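Local coordinates for protein galactose mutarotase related enzyme (Lactobacillus acidophilus, PDB 3DCD) that probably binds a sugar and may act as an isomerase of the aldose 1-epimerase type, at residues 158-163 with 217-222. Numbering follows the deposited sequence.
Sequences DFYFDM and SLRTDK
Y160 lies alongside R219, both side chains pointing the same way, with the carbonyl O of R219 over the rim of one ring face and R219 CB packed off-centre against the ring in a CH-pi contact, 4.2 Å from its centroid. CG of Y160 sits between its backbone N and carbonyl carbon (chi1 59°), and the far end of the side chain comes nearer to the partner strand. Its hydroxyl gives a hydrogen bond to D221 OD1, 2.8 Å from Y160 OH, on the syn side of the carboxylate, and receives a weak one from NE of R219. An alanine here would probably leave D221 OD1 and R219 NE without this shared partner and R219 CB without the ring it packs on. Two backbone bonds join Y160 to R219 and two more join D162 to S217. On the other side of the sheet F159 packs closely: T220 CB stands over its ring face, 3.9 Å from the centroid, while L218 leans on V250 and I252. T220 OG1 donates to D158 O from above the carbonyl plane and accepts from K222 N, an ST turn. The solvent side, at D158, D221 and K222, is looser. K222 NZ stays 4.2 Å from D158 OD1, too far for a salt bridge, and D158 OD2 takes a hydrogen bond from N155 N. The pairing joins antiparallel strands near one edge of a large sheet in the beta-sandwich of the galactose mutarotase fold.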
# COMPACT_ATOMS: atom_id res chain seq x y z
N ASP A 158 18.94 -7.90 10.50
CA ASP A 158 19.30 -6.74 11.33
C ASP A 158 18.19 -5.68 11.30
O ASP A 158 18.30 -4.69 12.01
CB ASP A 158 20.60 -6.07 10.87
CG ASP A 158 21.79 -7.00 10.92
OD1 ASP A 158 21.89 -7.82 11.87
OD2 ASP A 158 22.65 -6.85 10.04
N PHE A 159 17.17 -5.90 10.47
CA PHE A 159 16.06 -4.96 10.35
C PHE A 159 14.84 -5.45 11.08
O PHE A 159 14.68 -6.64 11.34
CB PHE A 159 15.73 -4.69 8.87
CG PHE A 159 16.84 -4.01 8.14
CD1 PHE A 159 17.90 -4.75 7.61
CD2 PHE A 159 16.86 -2.62 8.00
CE1 PHE A 159 18.97 -4.14 6.95
CE2 PHE A 159 17.93 -1.99 7.34
CZ PHE A 159 18.97 -2.75 6.82
N TYR A 160 13.97 -4.52 11.42
CA TYR A 160 12.76 -4.87 12.13
C TYR A 160 11.72 -3.81 11.88
O TYR A 160 12.04 -2.72 11.41
CB TYR A 160 13.05 -5.01 13.64
CG TYR A 160 13.59 -3.75 14.31
CD1 TYR A 160 14.96 -3.55 14.44
CD2 TYR A 160 12.72 -2.79 14.84
CE1 TYR A 160 15.47 -2.38 15.08
CE2 TYR A 160 13.21 -1.63 15.49
CZ TYR A 160 14.57 -1.43 15.59
OH TYR A 160 15.03 -0.29 16.23
N PHE A 161 10.47 -4.15 12.18
CA PHE A 161 9.41 -3.14 12.25
C PHE A 161 8.85 -3.03 13.65
O PHE A 161 8.87 -3.99 14.44
CB PHE A 161 8.32 -3.32 11.17
CG PHE A 161 7.46 -4.55 11.33
CD1 PHE A 161 6.23 -4.47 11.98
CD2 PHE A 161 7.87 -5.78 10.82
CE1 PHE A 161 5.42 -5.58 12.12
CE2 PHE A 161 7.07 -6.92 10.97
CZ PHE A 161 5.84 -6.82 11.62
N ASP A 162 8.41 -1.83 13.97
CA ASP A 162 7.93 -1.48 15.27
C ASP A 162 6.68 -0.64 15.09
O ASP A 162 6.68 0.34 14.35
CB ASP A 162 9.00 -0.68 16.02
CG ASP A 162 8.82 -0.74 17.51
OD1 ASP A 162 8.04 -1.59 18.00
OD2 ASP A 162 9.46 0.07 18.20
N MSE A 163 5.61 -1.02 15.76
CA MSE A 163 4.36 -0.29 15.59
C MSE A 163 4.07 0.58 16.80
O MSE A 163 4.26 0.17 17.95
CB MSE A 163 3.24 -1.27 15.32
CG MSE A 163 3.56 -2.19 14.16
SE MSE A 163 2.06 -3.35 13.73
CE MSE A 163 0.79 -1.96 13.36
N SER A 217 7.30 1.67 12.01
CA SER A 217 8.68 2.11 11.79
C SER A 217 9.51 0.94 11.33
O SER A 217 9.56 -0.08 12.00
CB SER A 217 9.35 2.64 13.07
OG SER A 217 8.69 3.77 13.58
N LEU A 218 10.19 1.14 10.22
CA LEU A 218 11.15 0.18 9.73
C LEU A 218 12.56 0.72 9.99
O LEU A 218 12.92 1.80 9.52
CB LEU A 218 10.88 -0.07 8.24
CG LEU A 218 11.96 -0.78 7.45
CD1 LEU A 218 12.01 -2.25 7.87
CD2 LEU A 218 11.59 -0.62 5.97
N ARG A 219 13.33 -0.04 10.77
CA ARG A 219 14.62 0.39 11.30
C ARG A 219 15.64 -0.74 11.37
O ARG A 219 15.33 -1.90 11.11
CB ARG A 219 14.43 0.95 12.71
CG ARG A 219 13.79 2.33 12.71
CD ARG A 219 12.89 2.52 13.90
NE ARG A 219 13.66 2.59 15.12
CZ ARG A 219 14.27 3.69 15.56
NH1 ARG A 219 14.19 4.82 14.86
NH2 ARG A 219 14.95 3.65 16.70
N THR A 220 16.87 -0.36 11.72
CA THR A 220 17.93 -1.29 12.07
C THR A 220 18.78 -0.63 13.14
O THR A 220 19.00 0.59 13.11
CB THR A 220 18.80 -1.67 10.86
OG1 THR A 220 19.88 -2.51 11.30
CG2 THR A 220 19.40 -0.42 10.15
N ASP A 221 19.26 -1.41 14.10
CA ASP A 221 20.14 -0.80 15.08
C ASP A 221 21.59 -0.74 14.59
O ASP A 221 22.47 -0.34 15.33
CB ASP A 221 19.97 -1.46 16.43
CG ASP A 221 18.58 -1.22 17.03
OD1 ASP A 221 17.84 -0.26 16.61
OD2 ASP A 221 18.21 -1.99 17.93
N LYS A 222 21.81 -1.12 13.33
CA LYS A 222 23.15 -1.05 12.72
C LYS A 222 23.53 0.34 12.24
O LYS A 222 24.70 0.64 12.08
CB LYS A 222 23.25 -2.00 11.53
CG LYS A 222 23.12 -3.45 11.90
CD LYS A 222 24.40 -3.98 12.47
CE LYS A 222 24.12 -5.26 13.24
NZ LYS A 222 25.37 -6.05 13.43
O HOH W 1 18.96 -4.21 14.39